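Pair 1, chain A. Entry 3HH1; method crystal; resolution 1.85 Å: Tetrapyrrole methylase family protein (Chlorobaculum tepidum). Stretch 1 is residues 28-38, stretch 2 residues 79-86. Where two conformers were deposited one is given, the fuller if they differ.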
# COMPACT_ATOMS: atom_id res chain seq x y z
N THR A 28 13.71 0.06 13.71
CA THR A 28 12.90 -1.07 13.28
C THR A 28 13.63 -1.91 12.27
O THR A 28 13.70 -3.14 12.43
CB THR A 28 11.52 -0.65 12.76
OG1 THR A 28 10.83 0.03 13.83
CG2 THR A 28 10.71 -1.92 12.29
N LEU A 29 14.20 -1.27 11.26
CA LEU A 29 14.97 -1.96 10.25
C LEU A 29 16.24 -2.57 10.85
O LEU A 29 16.60 -3.70 10.52
CB LEU A 29 15.39 -1.00 9.15
CG LEU A 29 14.22 -0.38 8.37
CD1 LEU A 29 14.80 0.63 7.38
CD2 LEU A 29 13.31 -1.36 7.66
N ARG A 30 16.88 -1.82 11.74
CA ARG A 30 18.15 -2.27 12.31
C ARG A 30 18.00 -3.61 13.05
O ARG A 30 18.90 -4.48 12.97
CB ARG A 30 18.72 -1.17 13.21
CG ARG A 30 20.08 -1.42 13.67
CD ARG A 30 20.62 -0.32 14.58
NE ARG A 30 20.57 1.03 14.05
CZ ARG A 30 21.42 1.55 13.16
NH1 ARG A 30 21.27 2.81 12.79
NH2 ARG A 30 22.41 0.84 12.63
N ASN A 31 16.91 -3.75 13.80
CA ASN A 31 16.71 -4.90 14.67
C ASN A 31 15.74 -5.96 14.20
O ASN A 31 15.40 -6.86 14.95
CB ASN A 31 16.29 -4.39 16.07
CG ASN A 31 17.39 -3.47 16.68
OD1 ASN A 31 18.61 -3.66 16.43
ND2 ASN A 31 16.97 -2.48 17.47
N ALA A 32 15.28 -5.85 12.95
CA ALA A 32 14.32 -6.80 12.41
C ALA A 32 14.92 -8.15 12.25
O ALA A 32 16.10 -8.26 11.97
CB ALA A 32 13.81 -6.29 11.01
N GLY A 33 14.11 -9.19 12.37
CA GLY A 33 14.60 -10.55 12.12
C GLY A 33 14.98 -10.73 10.66
O GLY A 33 15.88 -11.51 10.34
N ALA A 34 14.29 -10.02 9.77
CA ALA A 34 14.64 -10.06 8.33
C ALA A 34 14.01 -8.86 7.72
O ALA A 34 13.06 -8.29 8.28
CB ALA A 34 14.08 -11.33 7.64
N ILE A 35 14.53 -8.46 6.57
CA ILE A 35 13.96 -7.36 5.83
C ILE A 35 13.47 -7.91 4.51
O ILE A 35 14.25 -8.56 3.81
CB ILE A 35 14.99 -6.25 5.67
CG1 ILE A 35 15.30 -5.63 7.06
CG2 ILE A 35 14.51 -5.18 4.65
CD1 ILE A 35 16.19 -4.46 7.06
N ALA A 36 12.21 -7.65 4.17
CA ALA A 36 11.63 -8.14 2.90
C ALA A 36 11.54 -6.96 1.98
O ALA A 36 11.17 -5.84 2.40
CB ALA A 36 10.24 -8.71 3.14
N CYS A 37 11.89 -7.16 0.72
CA CYS A 37 11.92 -6.03 -0.17
C CYS A 37 11.76 -6.51 -1.57
O CYS A 37 12.09 -7.64 -1.89
CB CYS A 37 13.24 -5.26 -0.02
SG CYS A 37 14.70 -6.30 -0.28
N GLU A 38 11.22 -5.64 -2.41
CA GLU A 38 11.05 -6.00 -3.81
C GLU A 38 12.25 -5.50 -4.62
O GLU A 38 12.59 -6.07 -5.66
CB GLU A 38 9.70 -5.47 -4.32
CG GLU A 38 9.24 -6.09 -5.60
CD GLU A 38 9.31 -5.13 -6.74
OE1 GLU A 38 9.48 -3.91 -6.47
OE2 GLU A 38 9.20 -5.59 -7.90
N GLY A 79 7.79 -16.19 15.66
CA GLY A 79 7.88 -15.14 16.67
C GLY A 79 8.90 -14.06 16.36
O GLY A 79 9.23 -13.27 17.21
N SER A 80 9.39 -14.01 15.13
CA SER A 80 10.35 -13.00 14.72
C SER A 80 9.63 -11.89 13.97
O SER A 80 8.81 -12.16 13.10
CB SER A 80 11.37 -13.63 13.80
OG SER A 80 12.31 -12.69 13.37
N ASP A 81 9.94 -10.63 14.28
CA ASP A 81 9.48 -9.56 13.43
C ASP A 81 10.15 -9.57 12.07
O ASP A 81 11.28 -10.04 11.92
CB ASP A 81 9.72 -8.23 14.12
CG ASP A 81 9.11 -8.20 15.50
OD1 ASP A 81 8.17 -9.01 15.76
OD2 ASP A 81 9.58 -7.37 16.33
N VAL A 82 9.46 -9.02 11.10
CA VAL A 82 9.98 -8.82 9.76
C VAL A 82 9.63 -7.41 9.34
O VAL A 82 8.55 -6.96 9.66
CB VAL A 82 9.34 -9.83 8.77
CG1 VAL A 82 9.76 -9.54 7.32
CG2 VAL A 82 9.71 -11.27 9.15
N ALA A 83 10.54 -6.71 8.63
CA ALA A 83 10.26 -5.38 8.14
C ALA A 83 10.12 -5.47 6.63
O ALA A 83 11.01 -5.98 5.99
CB ALA A 83 11.39 -4.39 8.52
N LEU A 84 8.98 -5.04 6.11
CA LEU A 84 8.78 -4.93 4.65
C LEU A 84 9.06 -3.47 4.29
O LEU A 84 8.42 -2.56 4.81
CB LEU A 84 7.34 -5.32 4.30
CG LEU A 84 6.90 -5.09 2.86
CD1 LEU A 84 7.78 -5.83 1.91
CD2 LEU A 84 5.44 -5.57 2.77
N VAL A 85 10.03 -3.25 3.40
CA VAL A 85 10.31 -1.91 2.96
C VAL A 85 9.50 -1.66 1.70
O VAL A 85 9.30 -2.54 0.86
CB VAL A 85 11.81 -1.67 2.73
CG1 VAL A 85 12.57 -1.85 4.06
CG2 VAL A 85 12.33 -2.60 1.69
N THR A 86 8.98 -0.46 1.60
CA THR A 86 8.28 -0.03 0.42
C THR A 86 8.81 1.35 0.13
O THR A 86 9.49 1.95 0.97
CB THR A 86 6.74 -0.01 0.61
OG1 THR A 86 6.38 0.93 1.64
CG2 THR A 86 6.22 -1.41 0.97
O HOH W 1 11.55 -2.64 -1.79
O HOH W 2 8.81 -4.07 -1.41

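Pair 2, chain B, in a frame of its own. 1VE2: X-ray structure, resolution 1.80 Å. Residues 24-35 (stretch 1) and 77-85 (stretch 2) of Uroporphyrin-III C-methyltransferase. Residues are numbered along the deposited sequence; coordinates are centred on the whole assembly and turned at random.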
# COMPACT_ATOMS: atom_id res chain seq x y z
N ARG B 24 9.56 -12.36 11.36
CA ARG B 24 10.15 -12.49 12.69
C ARG B 24 9.07 -12.53 13.76
O ARG B 24 9.11 -13.37 14.65
CB ARG B 24 11.13 -11.35 12.99
CG ARG B 24 11.72 -11.46 14.40
CD ARG B 24 12.71 -10.33 14.71
NE ARG B 24 12.07 -9.02 14.84
CZ ARG B 24 11.27 -8.67 15.85
NH1 ARG B 24 11.00 -9.53 16.82
NH2 ARG B 24 10.75 -7.45 15.88
N VAL B 25 8.12 -11.61 13.67
CA VAL B 25 7.05 -11.56 14.65
C VAL B 25 6.26 -12.86 14.71
O VAL B 25 5.93 -13.33 15.79
CB VAL B 25 6.07 -10.39 14.37
CG1 VAL B 25 4.85 -10.49 15.30
CG2 VAL B 25 6.79 -9.07 14.56
N LEU B 26 5.95 -13.44 13.55
CA LEU B 26 5.19 -14.69 13.52
C LEU B 26 5.97 -15.86 14.11
O LEU B 26 5.39 -16.88 14.46
CB LEU B 26 4.75 -15.02 12.09
CG LEU B 26 3.72 -14.05 11.51
CD1 LEU B 26 3.28 -14.51 10.12
CD2 LEU B 26 2.53 -13.96 12.45
N GLU B 27 7.28 -15.70 14.22
CA GLU B 27 8.11 -16.75 14.79
C GLU B 27 8.15 -16.65 16.31
O GLU B 27 8.08 -17.67 17.01
CB GLU B 27 9.54 -16.65 14.27
CG GLU B 27 9.64 -16.66 12.77
CD GLU B 27 11.07 -16.68 12.29
OE1 GLU B 27 11.86 -15.79 12.70
OE2 GLU B 27 11.41 -17.58 11.50
N VAL B 28 8.25 -15.43 16.82
CA VAL B 28 8.33 -15.20 18.26
C VAL B 28 7.00 -15.08 18.99
O VAL B 28 6.90 -15.46 20.15
CB VAL B 28 9.19 -13.95 18.56
CG1 VAL B 28 10.56 -14.09 17.91
CG2 VAL B 28 8.51 -12.70 18.06
N ALA B 29 5.97 -14.55 18.33
CA ALA B 29 4.66 -14.39 18.98
C ALA B 29 4.17 -15.69 19.61
O ALA B 29 4.12 -16.74 18.96
CB ALA B 29 3.64 -13.88 17.97
N GLU B 30 3.79 -15.62 20.89
CA GLU B 30 3.30 -16.78 21.64
C GLU B 30 1.88 -17.15 21.26
O GLU B 30 1.50 -18.31 21.31
CB GLU B 30 3.36 -16.50 23.13
CG GLU B 30 4.75 -16.19 23.65
CD GLU B 30 4.73 -15.66 25.07
OE1 GLU B 30 4.14 -16.34 25.94
OE2 GLU B 30 5.29 -14.57 25.31
N VAL B 31 1.09 -16.14 20.92
CA VAL B 31 -0.30 -16.33 20.53
C VAL B 31 -0.59 -15.39 19.36
O VAL B 31 -0.13 -14.25 19.35
CB VAL B 31 -1.26 -16.00 21.71
CG1 VAL B 31 -2.70 -16.20 21.28
CG2 VAL B 31 -0.94 -16.88 22.91
N VAL B 32 -1.34 -15.88 18.39
CA VAL B 32 -1.67 -15.09 17.21
C VAL B 32 -3.16 -15.12 16.91
O VAL B 32 -3.71 -16.18 16.58
CB VAL B 32 -0.91 -15.61 15.97
CG1 VAL B 32 -1.20 -14.72 14.76
CG2 VAL B 32 0.58 -15.66 16.25
N LEU B 33 -3.83 -13.98 17.05
CA LEU B 33 -5.25 -13.88 16.76
C LEU B 33 -5.32 -13.47 15.29
O LEU B 33 -5.11 -12.31 14.94
CB LEU B 33 -5.92 -12.81 17.63
CG LEU B 33 -5.72 -12.78 19.15
CD1 LEU B 33 -6.99 -12.23 19.79
CD2 LEU B 33 -5.43 -14.16 19.70
N HIS B 34 -5.62 -14.44 14.43
CA HIS B 34 -5.64 -14.20 12.99
C HIS B 34 -7.00 -14.25 12.31
O HIS B 34 -7.86 -15.05 12.68
CB HIS B 34 -4.72 -15.21 12.31
CG HIS B 34 -5.25 -16.62 12.33
ND1 HIS B 34 -6.19 -17.07 11.44
CD2 HIS B 34 -4.98 -17.66 13.15
CE1 HIS B 34 -6.49 -18.33 11.71
NE2 HIS B 34 -5.77 -18.71 12.74
N ASP B 35 -7.17 -13.41 11.29
CA ASP B 35 -8.40 -13.38 10.51
C ASP B 35 -8.60 -14.76 9.89
O ASP B 35 -7.63 -15.43 9.53
CB ASP B 35 -8.28 -12.35 9.38
CG ASP B 35 -8.43 -10.93 9.86
OD1 ASP B 35 -8.15 -10.01 9.06
OD2 ASP B 35 -8.82 -10.73 11.03
N GLU B 77 -0.81 -10.40 30.91
CA GLU B 77 -0.38 -11.68 31.47
C GLU B 77 1.13 -11.79 31.26
O GLU B 77 1.77 -12.72 31.74
CB GLU B 77 -1.09 -12.84 30.76
CG GLU B 77 -2.49 -13.13 31.26
CD GLU B 77 -3.18 -14.21 30.45
OE1 GLU B 77 -2.48 -15.14 30.00
OE2 GLU B 77 -4.42 -14.13 30.27
N GLY B 78 1.67 -10.83 30.51
CA GLY B 78 3.10 -10.81 30.24
C GLY B 78 3.52 -11.50 28.96
O GLY B 78 4.70 -11.75 28.74
N ARG B 79 2.56 -11.80 28.09
CA ARG B 79 2.84 -12.48 26.83
C ARG B 79 3.07 -11.55 25.65
O ARG B 79 2.60 -10.41 25.63
CB ARG B 79 1.69 -13.43 26.48
CG ARG B 79 1.57 -14.67 27.35
CD ARG B 79 0.29 -15.41 27.02
NE ARG B 79 0.33 -16.82 27.42
CZ ARG B 79 1.09 -17.74 26.84
NH1 ARG B 79 1.88 -17.43 25.83
NH2 ARG B 79 1.04 -19.00 27.27
N VAL B 80 3.82 -12.05 24.66
CA VAL B 80 4.09 -11.32 23.42
C VAL B 80 3.10 -11.92 22.45
O VAL B 80 3.15 -13.11 22.16
CB VAL B 80 5.51 -11.59 22.89
CG1 VAL B 80 5.65 -11.01 21.48
CG2 VAL B 80 6.53 -10.98 23.83
N VAL B 81 2.18 -11.11 21.94
CA VAL B 81 1.17 -11.64 21.05
C VAL B 81 1.04 -10.83 19.77
O VAL B 81 1.55 -9.72 19.66
CB VAL B 81 -0.18 -11.72 21.77
CG1 VAL B 81 -0.06 -12.66 22.97
CG2 VAL B 81 -0.61 -10.35 22.23
N ALA B 82 0.34 -11.41 18.80
CA ALA B 82 0.15 -10.74 17.53
C ALA B 82 -1.27 -10.85 17.02
O ALA B 82 -1.94 -11.86 17.23
CB ALA B 82 1.11 -11.31 16.48
N ARG B 83 -1.70 -9.78 16.37
CA ARG B 83 -3.01 -9.72 15.73
C ARG B 83 -2.58 -9.79 14.26
O ARG B 83 -1.88 -8.91 13.77
CB ARG B 83 -3.67 -8.36 16.03
CG ARG B 83 -4.95 -8.09 15.26
CD ARG B 83 -6.14 -8.87 15.79
NE ARG B 83 -7.33 -8.58 15.00
CZ ARG B 83 -7.75 -9.29 13.96
NH1 ARG B 83 -7.07 -10.37 13.56
NH2 ARG B 83 -8.83 -8.91 13.29
N LEU B 84 -2.97 -10.86 13.57
CA LEU B 84 -2.58 -11.05 12.17
C LEU B 84 -3.77 -10.75 11.27
O LEU B 84 -4.82 -11.40 11.37
CB LEU B 84 -2.08 -12.48 11.95
CG LEU B 84 -1.53 -12.84 10.56
CD1 LEU B 84 -0.29 -11.98 10.22
CD2 LEU B 84 -1.15 -14.32 10.55
N LYS B 85 -3.59 -9.78 10.39
CA LYS B 85 -4.66 -9.31 9.51
C LYS B 85 -4.30 -9.28 8.03
O LYS B 85 -3.17 -8.99 7.66
CB LYS B 85 -5.07 -7.90 9.95
CG LYS B 85 -4.67 -7.61 11.41
CD LYS B 85 -4.93 -6.17 11.81
CE LYS B 85 -6.41 -5.84 11.83
NZ LYS B 85 -6.64 -4.47 12.33

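The sharpest difference lies where the loop enters the first strand. Pair 1 has Gly A33 there; pair 2 has Glu B30, whose OE1 makes a salt bridge with Arg B79 NH1 at 2.5 Å while its OE2 accepts a hydrogen bond from Val B80 N at 3.0 Å. In pair 1 the position of Arg B79 is held by Ser A80, folded in so closely that its OG sits 3.4 Å from Gly A33 CA. An ideal CB on that glycine would fall 1.9 Å from Ser A80 OG, a clash. One pair fills the corner with a charged bridge, the other with a small side chain against bare backbone.

Around this corner the frame is common. Fourteen central residues superpose at 0.6 Å, and in both pairs a helix leads through a short loop into a strand that runs parallel to its partner, the axes 29° apart in pair 1 and 24° in pair 2. The backbone ladder repeats almost rung for rung: Gly A33 N to Asp A81 O (3.0 Å) matches Glu B30 N to Val B80 O (2.9 Å), and Ala A83 N to Ala A34 O (3.0 Å) matches Ala B82 N to Val B31 O (2.9 Å). Before the second strand, Gly A79 and Gly B78 both close a Schellman motif at positive phi, where a CB would jam against the preceding carbonyl.

One rule is conserved outright: alanine faces alanine beneath the helix. Ala A32 CB meets Ala A83 CB at 4.0 Å, and Ala B29 CB meets Ala B82 CB at 3.9 Å. The helix reaches the second strand by different means. Leu A29 CD2 touches both Ala A83 CB and Val A85 CG1 at 3.7 Å. In pair 2 the work is split: Val B25 CG1 reaches Ala B82 CB at 4.0 Å, and Leu B26 CD2 reaches Leu B84 CD1 at 4.1 Å.

The opposite sheet face is where chemistry diverges again. Ala A36 CB packs on Leu A84 CD1 at 4.0 Å, a purely apolar match. The equivalent pair is Leu B33 and Arg B83, and the arginine, buried, must be paid for: NH1 donates to Leu B33 O at 3.1 Å, and NH2 joins Asp B35 OD2 in a salt bridge at 2.9 Å, both acceptors lying near the guanidinium plane. The larger, charged side chains accompany a larger buried surface, 782 Å² against 513 Å².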